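Local coordinates for protein amine oxidase (Emericella nidulans, PDB 3PGB) that probably oxidises primary amines with a copper ion and a topaquinone formed from one of its own tyrosines, as in other copper amine oxidases, at residues 104-109 with 133-138; 277-282 with 297-302; 330-335 with 422-427; 551-556 with 597-602. One frame throughout, in Å; residues are numbered along the deposited sequence.

Contact 1: residues 104-109 with 133-138; sequences IALIEL and HVRLNN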
loop_
_atom_site.group_PDB
_atom_site.type_symbol
_atom_site.label_atom_id
_atom_site.label_comp_id
_atom_site.label_asym_id
_atom_site.label_seq_id
_atom_site.Cartn_x
_atom_site.Cartn_y
_atom_site.Cartn_z
ATOM N N ILE A 104 20.881 35.960 13.548
ATOM C CA ILE A 104 20.140 35.617 12.336
ATOM C C ILE A 104 19.845 34.115 12.347
ATOM O O ILE A 104 20.742 33.300 12.145
ATOM C CB ILE A 104 20.937 35.992 11.059
ATOM C CG1 ILE A 104 21.256 37.484 11.043
ATOM C CG2 ILE A 104 20.165 35.628 9.800
ATOM C CD1 ILE A 104 22.171 37.894 9.916
ATOM N N ALA A 105 18.590 33.757 12.589
ATOM C CA ALA A 105 18.189 32.355 12.630
ATOM C C ALA A 105 18.069 31.766 11.225
ATOM O O ALA A 105 18.371 30.594 11.017
ATOM C CB ALA A 105 16.866 32.191 13.392
ATOM N N LEU A 106 17.632 32.570 10.264
ATOM C CA LEU A 106 17.435 32.075 8.909
ATOM C C LEU A 106 17.471 33.185 7.871
ATOM O O LEU A 106 16.981 34.279 8.108
ATOM C CB LEU A 106 16.099 31.338 8.807
ATOM C CG LEU A 106 15.757 30.703 7.459
ATOM C CD1 LEU A 106 16.768 29.634 7.090
ATOM C CD2 LEU A 106 14.349 30.134 7.486
ATOM N N ILE A 107 18.068 32.881 6.724
ATOM C CA ILE A 107 17.979 33.718 5.534
ATOM C C ILE A 107 17.638 32.792 4.381
ATOM O O ILE A 107 18.388 31.854 4.088
ATOM C CB ILE A 107 19.302 34.440 5.225
ATOM C CG1 ILE A 107 19.777 35.252 6.432
ATOM C CG2 ILE A 107 19.131 35.353 4.044
ATOM C CD1 ILE A 107 21.116 35.932 6.214
ATOM N N GLU A 108 16.502 33.040 3.740
ATOM C CA GLU A 108 16.039 32.201 2.640
ATOM C C GLU A 108 15.253 33.025 1.631
ATOM O O GLU A 108 14.918 34.176 1.895
ATOM C CB GLU A 108 15.155 31.068 3.164
ATOM C CG GLU A 108 13.842 31.547 3.799
ATOM C CD GLU A 108 12.883 30.419 4.114
ATOM O OE1 GLU A 108 13.317 29.243 4.123
ATOM O OE2 GLU A 108 11.690 30.715 4.351
ATOM N N LEU A 109 14.959 32.420 0.484
ATOM C CA LEU A 109 14.126 33.058 -0.518
ATOM C C LEU A 109 12.713 33.117 0.010
ATOM O O LEU A 109 12.167 32.109 0.464
ATOM C CB LEU A 109 14.138 32.277 -1.839
ATOM C CG LEU A 109 13.256 32.843 -2.962
ATOM C CD1 LEU A 109 13.821 34.157 -3.478
ATOM C CD2 LEU A 109 13.094 31.842 -4.107
ATOM N N HIS A 133 13.306 36.117 2.770
ATOM C CA HIS A 133 12.628 35.965 4.047
ATOM C C HIS A 133 13.723 35.761 5.092
ATOM O O HIS A 133 14.572 34.880 4.947
ATOM C CB HIS A 133 11.660 34.779 4.003
ATOM C CG HIS A 133 11.103 34.395 5.341
ATOM N ND1 HIS A 133 10.924 33.082 5.721
ATOM C CD2 HIS A 133 10.696 35.149 6.390
ATOM C CE1 HIS A 133 10.429 33.044 6.946
ATOM N NE2 HIS A 133 10.279 34.285 7.374
ATOM N N VAL A 134 13.730 36.604 6.119
ATOM C CA VAL A 134 14.730 36.509 7.175
ATOM C C VAL A 134 14.047 36.328 8.524
ATOM O O VAL A 134 12.976 36.887 8.765
ATOM C CB VAL A 134 15.650 37.747 7.196
ATOM C CG1 VAL A 134 16.600 37.699 8.392
ATOM C CG2 VAL A 134 16.438 37.839 5.902
ATOM N N ARG A 135 14.661 35.512 9.378
ATOM C CA ARG A 135 14.218 35.318 10.754
ATOM C C ARG A 135 15.310 35.722 11.718
ATOM O O ARG A 135 16.456 35.286 11.587
ATOM C CB ARG A 135 13.876 33.861 11.028
ATOM C CG ARG A 135 12.575 33.418 10.423
ATOM C CD ARG A 135 11.909 32.330 11.246
ATOM N NE ARG A 135 11.406 31.273 10.378
ATOM C CZ ARG A 135 11.969 30.079 10.210
ATOM N NH1 ARG A 135 13.069 29.724 10.874
ATOM N NH2 ARG A 135 11.411 29.219 9.369
ATOM N N LEU A 136 14.939 36.528 12.705
ATOM C CA LEU A 136 15.879 36.988 13.708
ATOM C C LEU A 136 15.525 36.379 15.051
ATOM O O LEU A 136 14.354 36.318 15.419
ATOM C CB LEU A 136 15.852 38.516 13.791
ATOM C CG LEU A 136 16.110 39.248 12.471
ATOM C CD1 LEU A 136 15.773 40.735 12.588
ATOM C CD2 LEU A 136 17.549 39.041 12.024
ATOM N N ASN A 137 16.541 35.907 15.769
ATOM C CA ASN A 137 16.378 35.479 17.152
ATOM C C ASN A 137 16.842 36.621 18.034
ATOM O O ASN A 137 18.039 36.827 18.218
ATOM C CB ASN A 137 17.183 34.206 17.424
ATOM C CG ASN A 137 16.818 33.543 18.748
ATOM O OD1 ASN A 137 15.998 34.057 19.517
ATOM N ND2 ASN A 137 17.428 32.394 19.019
ATOM N N ASN A 138 15.892 37.394 18.542
ATOM C CA ASN A 138 16.205 38.545 19.389
ATOM C C ASN A 138 16.247 38.160 20.858
ATOM O O ASN A 138 15.205 38.003 21.476
ATOM C CB ASN A 138 15.175 39.653 19.182
ATOM C CG ASN A 138 15.301 40.309 17.836
ATOM O OD1 ASN A 138 16.373 40.778 17.472
ATOM N ND2 ASN A 138 14.205 40.353 17.084
#

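Contact 2: residues 277-282 with 297-302; sequences WMYNDI and PGFVKL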
loop_
_atom_site.group_PDB
_atom_site.type_symbol
_atom_site.label_atom_id
_atom_site.label_comp_id
_atom_site.label_asym_id
_atom_site.label_seq_id
_atom_site.Cartn_x
_atom_site.Cartn_y
_atom_site.Cartn_z
ATOM N N TRP A 277 9.084 16.104 41.854
ATOM C CA TRP A 277 9.748 14.941 41.280
ATOM C C TRP A 277 8.709 13.844 41.068
ATOM O O TRP A 277 7.689 13.828 41.750
ATOM C CB TRP A 277 10.800 14.394 42.245
ATOM C CG TRP A 277 11.994 15.260 42.481
ATOM C CD1 TRP A 277 12.138 16.209 43.450
ATOM C CD2 TRP A 277 13.235 15.222 41.770
ATOM N NE1 TRP A 277 13.385 16.780 43.374
ATOM C CE2 TRP A 277 14.078 16.194 42.349
ATOM C CE3 TRP A 277 13.712 14.473 40.690
ATOM C CZ2 TRP A 277 15.374 16.435 41.886
ATOM C CZ3 TRP A 277 14.999 14.713 40.229
ATOM C CH2 TRP A 277 15.813 15.687 40.827
ATOM N N MET A 278 8.967 12.920 40.147
ATOM C CA MET A 278 8.165 11.684 40.057
ATOM C C MET A 278 9.063 10.473 39.852
ATOM O O MET A 278 10.071 10.551 39.160
ATOM C CB MET A 278 7.121 11.754 38.940
ATOM C CG MET A 278 6.048 10.651 39.007
ATOM S SD MET A 278 6.516 9.033 38.311
ATOM C CE MET A 278 6.336 9.365 36.561
ATOM N N TYR A 279 8.689 9.364 40.482
ATOM C CA TYR A 279 9.388 8.095 40.331
ATOM C C TYR A 279 8.445 6.955 40.712
ATOM O O TYR A 279 7.782 7.005 41.752
ATOM C CB TYR A 279 10.642 8.053 41.213
ATOM C CG TYR A 279 11.561 6.891 40.898
ATOM C CD1 TYR A 279 12.478 6.969 39.857
ATOM C CD2 TYR A 279 11.509 5.709 41.635
ATOM C CE1 TYR A 279 13.323 5.904 39.559
ATOM C CE2 TYR A 279 12.355 4.634 41.341
ATOM C CZ TYR A 279 13.257 4.744 40.301
ATOM O OH TYR A 279 14.093 3.694 39.995
ATOM N N ASN A 280 8.374 5.935 39.862
ATOM C CA ASN A 280 7.523 4.783 40.120
ATOM C C ASN A 280 6.095 5.208 40.479
ATOM O O ASN A 280 5.506 4.688 41.421
ATOM C CB ASN A 280 8.142 3.930 41.239
ATOM C CG ASN A 280 7.620 2.499 41.253
ATOM O OD1 ASN A 280 6.958 2.048 40.310
ATOM N ND2 ASN A 280 7.921 1.777 42.324
ATOM N N ASP A 281 5.564 6.177 39.734
ATOM C CA ASP A 281 4.174 6.637 39.871
ATOM C C ASP A 281 3.856 7.298 41.218
ATOM O O ASP A 281 2.694 7.378 41.616
ATOM C CB ASP A 281 3.204 5.474 39.608
ATOM C CG ASP A 281 1.820 5.939 39.184
ATOM O OD1 ASP A 281 0.837 5.265 39.544
ATOM O OD2 ASP A 281 1.709 6.974 38.495
ATOM N N ILE A 282 4.890 7.784 41.901
ATOM C CA ILE A 282 4.738 8.513 43.156
ATOM C C ILE A 282 5.287 9.919 42.980
ATOM O O ILE A 282 6.408 10.097 42.507
ATOM C CB ILE A 282 5.497 7.822 44.295
ATOM C CG1 ILE A 282 4.898 6.436 44.563
ATOM C CG2 ILE A 282 5.460 8.680 45.559
ATOM C CD1 ILE A 282 5.669 5.623 45.588
ATOM N N PRO A 297 13.834 2.541 54.471
ATOM C CA PRO A 297 13.734 1.104 54.222
ATOM C C PRO A 297 12.453 0.763 53.474
ATOM O O PRO A 297 11.420 1.383 53.721
ATOM C CB PRO A 297 13.729 0.489 55.631
ATOM C CG PRO A 297 13.450 1.620 56.567
ATOM C CD PRO A 297 13.947 2.853 55.907
ATOM N N GLY A 298 12.536 -0.198 52.553
ATOM C CA GLY A 298 11.375 -0.641 51.774
ATOM C C GLY A 298 11.156 0.090 50.456
ATOM O O GLY A 298 10.262 -0.272 49.680
ATOM N N PHE A 299 11.969 1.111 50.185
ATOM C CA PHE A 299 11.823 1.904 48.965
ATOM C C PHE A 299 12.182 1.088 47.729
ATOM O O PHE A 299 13.238 0.458 47.676
ATOM C CB PHE A 299 12.702 3.147 49.031
ATOM C CG PHE A 299 12.502 4.088 47.883
ATOM C CD1 PHE A 299 11.537 5.081 47.946
ATOM C CD2 PHE A 299 13.283 3.987 46.746
ATOM C CE1 PHE A 299 11.355 5.962 46.892
ATOM C CE2 PHE A 299 13.105 4.852 45.689
ATOM C CZ PHE A 299 12.143 5.846 45.760
ATOM N N VAL A 300 11.300 1.119 46.736
ATOM C CA VAL A 300 11.470 0.333 45.521
ATOM C C VAL A 300 12.397 1.051 44.544
ATOM O O VAL A 300 12.092 2.148 44.071
ATOM C CB VAL A 300 10.114 0.043 44.850
ATOM C CG1 VAL A 300 10.312 -0.620 43.501
ATOM C CG2 VAL A 300 9.260 -0.831 45.757
ATOM N N LYS A 301 13.533 0.421 44.259
ATOM C CA LYS A 301 14.513 0.946 43.322
ATOM C C LYS A 301 14.404 0.124 42.057
ATOM O O LYS A 301 14.485 -1.101 42.116
ATOM C CB LYS A 301 15.921 0.831 43.902
ATOM C CG LYS A 301 16.116 1.619 45.185
ATOM C CD LYS A 301 17.488 1.366 45.809
ATOM C CE LYS A 301 17.657 2.162 47.100
ATOM N NZ LYS A 301 18.923 1.860 47.827
ATOM N N LEU A 302 14.206 0.792 40.923
ATOM C CA LEU A 302 14.004 0.106 39.644
ATOM C C LEU A 302 15.230 0.229 38.733
ATOM O O LEU A 302 15.948 1.231 38.765
ATOM C CB LEU A 302 12.752 0.649 38.947
ATOM C CG LEU A 302 11.449 0.504 39.740
ATOM C CD1 LEU A 302 10.291 1.174 39.015
ATOM C CD2 LEU A 302 11.133 -0.961 40.014
HETATM O O HOH W 1 15.075 3.798 37.380
HETATM O O HOH W 2 9.647 3.494 44.284
#

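Contact 3: residues 330-335 with 422-427; sequences MIAPDG and PSYASY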
loop_
_atom_site.group_PDB
_atom_site.type_symbol
_atom_site.label_atom_id
_atom_site.label_comp_id
_atom_site.label_asym_id
_atom_site.label_seq_id
_atom_site.Cartn_x
_atom_site.Cartn_y
_atom_site.Cartn_z
ATOM N N MET A 330 19.105 -3.760 -9.374
ATOM C CA MET A 330 18.493 -3.009 -10.463
ATOM C C MET A 330 19.610 -2.274 -11.185
ATOM O O MET A 330 20.446 -1.642 -10.544
ATOM C CB MET A 330 17.455 -2.022 -9.908
ATOM C CG MET A 330 16.549 -1.358 -10.951
ATOM S SD MET A 330 15.313 -2.438 -11.716
ATOM C CE MET A 330 13.935 -2.308 -10.582
ATOM N N ILE A 331 19.637 -2.393 -12.510
ATOM C CA ILE A 331 20.603 -1.668 -13.339
ATOM C C ILE A 331 19.863 -0.908 -14.450
ATOM O O ILE A 331 18.703 -1.210 -14.743
ATOM C CB ILE A 331 21.714 -2.614 -13.909
ATOM C CG1 ILE A 331 21.147 -3.659 -14.877
ATOM C CG2 ILE A 331 22.439 -3.321 -12.772
ATOM C CD1 ILE A 331 21.337 -3.310 -16.315
ATOM N N ALA A 332 20.522 0.092 -15.036
ATOM C CA ALA A 332 19.906 0.936 -16.063
ATOM C C ALA A 332 20.720 0.854 -17.350
ATOM O O ALA A 332 21.564 1.709 -17.598
ATOM C CB ALA A 332 19.812 2.376 -15.582
ATOM N N PRO A 333 20.460 -0.173 -18.180
ATOM C CA PRO A 333 21.249 -0.441 -19.389
ATOM C C PRO A 333 21.424 0.756 -20.315
ATOM O O PRO A 333 22.509 0.938 -20.865
ATOM C CB PRO A 333 20.446 -1.529 -20.104
ATOM C CG PRO A 333 19.654 -2.186 -19.039
ATOM C CD PRO A 333 19.352 -1.133 -18.029
ATOM N N ASP A 334 20.377 1.561 -20.485
ATOM C CA ASP A 334 20.464 2.758 -21.323
ATOM C C ASP A 334 20.582 4.042 -20.510
ATOM O O ASP A 334 20.379 5.133 -21.035
ATOM C CB ASP A 334 19.273 2.827 -22.282
ATOM C CG ASP A 334 19.342 1.768 -23.362
ATOM O OD1 ASP A 334 20.085 0.784 -23.173
ATOM O OD2 ASP A 334 18.656 1.903 -24.395
ATOM N N GLY A 335 20.940 3.918 -19.237
ATOM C CA GLY A 335 21.062 5.081 -18.369
ATOM C C GLY A 335 19.737 5.771 -18.091
ATOM O O GLY A 335 18.679 5.136 -18.107
ATOM N N PRO A 422 18.626 3.353 -5.884
ATOM C CA PRO A 422 19.446 2.559 -6.795
ATOM C C PRO A 422 20.761 3.246 -7.181
ATOM O O PRO A 422 20.857 4.477 -7.173
ATOM C CB PRO A 422 18.548 2.394 -8.020
ATOM C CG PRO A 422 17.165 2.460 -7.474
ATOM C CD PRO A 422 17.231 3.457 -6.354
ATOM N N SER A 423 21.757 2.432 -7.511
ATOM C CA SER A 423 23.109 2.899 -7.824
ATOM C C SER A 423 23.196 3.822 -9.049
ATOM O O SER A 423 24.052 4.702 -9.103
ATOM C CB SER A 423 24.020 1.681 -8.031
ATOM O OG SER A 423 23.382 0.707 -8.854
ATOM N N TYR A 424 22.313 3.611 -10.020
ATOM C CA TYR A 424 22.299 4.389 -11.268
ATOM C C TYR A 424 21.492 5.693 -11.177
ATOM O O TYR A 424 21.413 6.441 -12.158
ATOM C CB TYR A 424 21.748 3.540 -12.419
ATOM C CG TYR A 424 20.342 3.045 -12.176
ATOM C CD1 TYR A 424 19.241 3.811 -12.536
ATOM C CD2 TYR A 424 20.114 1.813 -11.565
ATOM C CE1 TYR A 424 17.952 3.358 -12.305
ATOM C CE2 TYR A 424 18.826 1.353 -11.325
ATOM C CZ TYR A 424 17.755 2.129 -11.696
ATOM O OH TYR A 424 16.480 1.685 -11.467
ATOM N N ALA A 425 20.881 5.957 -10.024
ATOM C CA ALA A 425 20.128 7.188 -9.810
ATOM C C ALA A 425 21.013 8.417 -10.015
ATOM O O ALA A 425 22.203 8.387 -9.707
ATOM C CB ALA A 425 19.541 7.205 -8.406
ATOM N N SER A 426 20.439 9.491 -10.553
ATOM C CA SER A 426 21.128 10.776 -10.555
ATOM C C SER A 426 20.831 11.450 -9.218
ATOM O O SER A 426 19.762 11.266 -8.646
ATOM C CB SER A 426 20.728 11.648 -11.752
ATOM O OG SER A 426 19.399 12.109 -11.658
ATOM N N TYR A 427 21.808 12.194 -8.717
ATOM C CA TYR A 427 21.759 12.746 -7.373
ATOM C C TYR A 427 21.970 14.244 -7.434
ATOM O O TYR A 427 22.991 14.701 -7.948
ATOM C CB TYR A 427 22.855 12.126 -6.504
ATOM C CG TYR A 427 22.620 10.677 -6.144
ATOM C CD1 TYR A 427 23.059 9.654 -6.972
ATOM C CD2 TYR A 427 21.962 10.330 -4.965
ATOM C CE1 TYR A 427 22.842 8.316 -6.642
ATOM C CE2 TYR A 427 21.741 8.995 -4.624
ATOM C CZ TYR A 427 22.181 7.989 -5.465
ATOM O OH TYR A 427 21.967 6.656 -5.137
#

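Contact 4: residues 551-556 with 597-602; sequences IELVSV and TQLHVV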
loop_
_atom_site.group_PDB
_atom_site.type_symbol
_atom_site.label_atom_id
_atom_site.label_comp_id
_atom_site.label_asym_id
_atom_site.label_seq_id
_atom_site.Cartn_x
_atom_site.Cartn_y
_atom_site.Cartn_z
ATOM N N ILE A 551 -14.489 19.941 -5.430
ATOM C CA ILE A 551 -14.328 18.606 -4.868
ATOM C C ILE A 551 -15.633 17.841 -5.016
ATOM O O ILE A 551 -16.678 18.325 -4.599
ATOM C CB ILE A 551 -13.955 18.636 -3.378
ATOM C CG1 ILE A 551 -12.588 19.301 -3.172
ATOM C CG2 ILE A 551 -13.969 17.229 -2.807
ATOM C CD1 ILE A 551 -11.465 18.717 -3.996
ATOM N N GLU A 552 -15.576 16.659 -5.622
ATOM C CA GLU A 552 -16.749 15.803 -5.738
ATOM C C GLU A 552 -16.498 14.544 -4.936
ATOM O O GLU A 552 -15.421 13.953 -5.025
ATOM C CB GLU A 552 -17.048 15.438 -7.189
ATOM C CG GLU A 552 -18.382 14.701 -7.350
ATOM C CD GLU A 552 -18.723 14.361 -8.791
ATOM O OE1 GLU A 552 -19.917 14.127 -9.091
ATOM O OE2 GLU A 552 -17.803 14.323 -9.632
ATOM N N LEU A 553 -17.496 14.154 -4.147
ATOM C CA LEU A 553 -17.464 12.899 -3.413
ATOM C C LEU A 553 -18.337 11.917 -4.169
ATOM O O LEU A 553 -19.524 12.173 -4.391
ATOM C CB LEU A 553 -17.978 13.079 -1.982
ATOM C CG LEU A 553 -17.281 14.163 -1.153
ATOM C CD1 LEU A 553 -17.959 14.320 0.207
ATOM C CD2 LEU A 553 -15.802 13.854 -0.995
ATOM N N VAL A 554 -17.734 10.821 -4.608
ATOM C CA VAL A 554 -18.455 9.775 -5.292
ATOM C C VAL A 554 -18.387 8.579 -4.388
ATOM O O VAL A 554 -17.302 8.059 -4.112
ATOM C CB VAL A 554 -17.844 9.431 -6.646
ATOM C CG1 VAL A 554 -18.598 8.264 -7.284
ATOM C CG2 VAL A 554 -17.871 10.647 -7.543
ATOM N N SER A 555 -19.558 8.144 -3.940
ATOM C CA SER A 555 -19.663 7.159 -2.894
ATOM C C SER A 555 -20.376 5.923 -3.426
ATOM O O SER A 555 -21.270 6.030 -4.256
ATOM C CB SER A 555 -20.432 7.772 -1.722
ATOM O OG SER A 555 -19.658 7.715 -0.538
ATOM N N VAL A 556 -19.964 4.752 -2.951
ATOM C CA VAL A 556 -20.651 3.504 -3.269
ATOM C C VAL A 556 -21.422 3.111 -2.021
ATOM O O VAL A 556 -20.819 2.864 -0.980
ATOM C CB VAL A 556 -19.661 2.388 -3.673
ATOM C CG1 VAL A 556 -20.400 1.111 -4.006
ATOM C CG2 VAL A 556 -18.825 2.833 -4.860
ATOM N N THR A 597 -16.324 5.898 -0.003
ATOM C CA THR A 597 -16.399 7.224 -0.613
ATOM C C THR A 597 -15.093 7.577 -1.322
ATOM O O THR A 597 -14.023 7.616 -0.698
ATOM C CB THR A 597 -16.687 8.315 0.443
ATOM O OG1 THR A 597 -17.890 7.997 1.158
ATOM C CG2 THR A 597 -16.828 9.682 -0.220
ATOM N N GLN A 598 -15.187 7.836 -2.624
ATOM C CA GLN A 598 -14.047 8.311 -3.398
ATOM C C GLN A 598 -14.066 9.836 -3.403
ATOM O O GLN A 598 -15.134 10.446 -3.447
ATOM C CB GLN A 598 -14.091 7.775 -4.833
ATOM C CG GLN A 598 -13.978 6.259 -4.950
ATOM C CD GLN A 598 -13.888 5.783 -6.394
ATOM O OE1 GLN A 598 -13.883 6.585 -7.327
ATOM N NE2 GLN A 598 -13.807 4.468 -6.579
ATOM N N LEU A 599 -12.880 10.439 -3.352
ATOM C CA LEU A 599 -12.733 11.889 -3.330
ATOM C C LEU A 599 -12.044 12.356 -4.607
ATOM O O LEU A 599 -10.940 11.911 -4.912
ATOM C CB LEU A 599 -11.923 12.298 -2.109
ATOM C CG LEU A 599 -11.808 13.796 -1.868
ATOM C CD1 LEU A 599 -11.943 14.121 -0.379
ATOM C CD2 LEU A 599 -10.501 14.300 -2.433
ATOM N N HIS A 600 -12.710 13.238 -5.354
ATOM C CA HIS A 600 -12.230 13.700 -6.656
ATOM C C HIS A 600 -12.027 15.211 -6.660
ATOM O O HIS A 600 -12.851 15.946 -6.133
ATOM C CB HIS A 600 -13.243 13.370 -7.757
ATOM C CG HIS A 600 -13.593 11.920 -7.866
ATOM N ND1 HIS A 600 -14.661 11.478 -8.613
ATOM C CD2 HIS A 600 -13.025 10.814 -7.331
ATOM C CE1 HIS A 600 -14.732 10.162 -8.542
ATOM N NE2 HIS A 600 -13.754 9.732 -7.766
ATOM N N VAL A 601 -10.943 15.673 -7.274
ATOM C CA VAL A 601 -10.732 17.099 -7.485
ATOM C C VAL A 601 -11.007 17.346 -8.953
ATOM O O VAL A 601 -10.233 16.913 -9.799
ATOM C CB VAL A 601 -9.291 17.546 -7.125
ATOM C CG1 VAL A 601 -9.136 19.045 -7.327
ATOM C CG2 VAL A 601 -8.966 17.181 -5.699
ATOM N N VAL A 602 -12.117 18.019 -9.253
ATOM C CA VAL A 602 -12.603 18.134 -10.632
ATOM C C VAL A 602 -12.794 19.582 -11.075
ATOM O O VAL A 602 -12.776 20.503 -10.260
ATOM C CB VAL A 602 -13.956 17.402 -10.825
ATOM C CG1 VAL A 602 -13.896 15.997 -10.261
ATOM C CG2 VAL A 602 -15.085 18.185 -10.185
HETATM O O HOH W 3 -15.993 12.751 -10.541
#

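Contact 1: residues 104-109 with 133-138
Glu-108 and His-133 lie side by side on one face of an antiparallel strand pair and point the same way, an example of a sheet holding an ionisable couple. His-133 ND1 gives a nearly straight hydrogen bond to Glu-108 OE2 (2.8 Å, 171° at the hydrogen). The oxygen sits in the ring plane and is met on its anti side but from out of the carboxylate plane, carboxylate and ring being turned 56° apart. With chi1 at 65°, Glu-108 CG lies 3.9 Å from His-133 CB, the chain beyond it extended. On the same face Leu-106 CD2 lies over the guanidinium of Arg-135, 3.6 Å from CZ and offset toward the rim. The other face is apolar: Ile-107 CG2 meets Val-134 CG2 alongside at 4.1 Å, and Ile-104 CG1 meets Leu-136 CD2. Between them a classic beta bulge sets Ala-105 and Leu-106 against Arg-135, whose O accepts from Ala-105 N at 2.8 Å and Leu-106 N at 3.2 Å. Helix 73-84 covers the apolar face through Leu-83 and Val-79. Asp-148 accepts from His-133 NE2, and Asp-361 forms a salt bridge with Arg-135. With carboxylates at both ring nitrogens, His-133 is probably biased toward protonation.

Contact 2: residues 277-282 with 297-302
Tyr-279 ends a strand and opens a type I' beta turn to Ile-282, so a tight beta hairpin presents Tyr-279 and Asn-280 to the irregular chain 297-302, the nearest CA atoms, those of Asn-280 and Leu-302, being 8.0 Å apart. The contact is made by side chains and by two waters. Tyr-279 does most of the reaching: its CG is anti to the backbone N (chi1 -168°), and its OH meets the loop, accepting a hydrogen bond from Leu-302 N at 3.0 Å, bent to 152° at the hydrogen. Leu-302 CB packs against the same oxygen. Val-300 O lies in the plane of the tyrosine ring, at its edge, 3.7 Å from CE2. Further back, Phe-299 CZ approaches Tyr-279 CD2.

Asn-280 crosses both Val-300 and Leu-302 at about a right angle. Its ND2 touches Val-300 CG1 at 3.6 Å, while CG and OD1 lie against Leu-302 CD1. That OD1 also accepts from Asn-515, and across the dimer interface Asp-281 bonds to Ser-564 of the second subunit. Lys-301 is tied by a salt bridge to Asp-205 of helix 200-207. The two waters complete the junction. One joins Tyr-279 OH to Leu-302 O; the other lies over one face of the Phe-299 ring, accepts from Asn-280 ND2 at 3.1 Å and donates to Val-300 O at 2.8 Å.

Contact 3: residues 330-335 with 422-427
Ala-332 and Tyr-424 carry a CH-pi contact, an instance of how one aromatic ring can join two turns without any hydrogen bond between them. The CB of Ala-332 stands 3.7 Å from the centroid of the Tyr-424 ring, 26° off the ring normal. It is displaced toward the rim, so that CD1 is the ring atom nearest to it.

Apolar packing continues at the far end of the ring. Met-330 CG lies 3.6 Å from Tyr-424 CE2 and also touches OH, while beyond CG the chain bends at chi2 and chi3. The CA of Ile-331 approaches Tyr-424 CD2 at 3.9 Å.

Polar contact across the two segments is slight. Met-330 O lies in the plane of the ring at its edge, 3.5 Å from Tyr-424 CE2. The hydroxyl of Tyr-424 is hydrogen-bonded to Glu-449 O, which anchors the tip of the ring to strand 437-451. Within each segment a type I beta turn is closed by its own backbone bond, Gly-335 N to Ala-332 O at 2.8 Å and Ala-425 N to Pro-422 O at 3.2 Å.

Met-330 also packs on Phe-450 of strand 437-451, the strand with which 426-434 pairs. Across the dimer interface, Met-330 and Ile-331 pair in an antiparallel ladder with a strand of the second subunit, and Pro-328 of that subunit packs on Tyr-424. The turn after strand 329-331 and the turn before strand 426-434 thus meet beside the partner chain.

Contact 4: residues 551-556 with 597-602
Ile-551, Leu-553, Leu-599 and Val-601 form the apolar centre of a regular antiparallel strand pair, a compact example of a ladder with one mainly apolar face and one mixed. Ile-551 CD1 presses against Val-601 CG2 at 3.4 Å. The side chains of Leu-553 and Leu-599 cross obliquely, CD2 of the first meeting CD1 of the second at 3.9 Å. On the other face Val-554 CG2 lies 3.3 Å from His-600 CE1. Paired backbone bonds link Glu-552 with His-600 and Val-554 with Gln-598.

Further out, His-600 is held at both nitrogens in its ring plane. NE2 donates to Gln-598 OE1 at 3.2 Å, meeting a lone pair in the carbonyl plane, while a water lies 2.7 Å from ND1 and donates to Glu-552 OE2. These two would fix the ring's rotation. At the ladder's end Thr-597 OG1 and Ser-555 OG are modelled 2.5 Å apart, too short for that bond to be trusted.

Strand 548-562 pairs with 570-580 on its other edge, and 597-603 with 613-619. Ile-551 and Val-601 pack on Leu-688 and Val-690 of strand 686-698, close to a calcium site that includes Leu-688, whereas Tyr-521 of the second subunit covers Val-554 and His-600.

In the fold
Contacts 1, 3 and 4 are buried, whereas contact 2 lies at the surface, and their chemistry follows. Contacts 1 and 4 are both antiparallel strand ladders with a mainly apolar face and a mixed one, but they belong to separate sheets, with centres 42 Å apart; the first is interrupted by a bulge and the second is regular. Contacts 2 and 3 join turns and loops instead: water and a tyrosine hydroxyl bridge the exposed one, while a tyrosine ring packed on aliphatic groups serves the buried one. Contacts 3 and 4 share the enzyme-domain range. The second subunit reaches contacts 2, 3 and 4, but touches neither segment of contact 1.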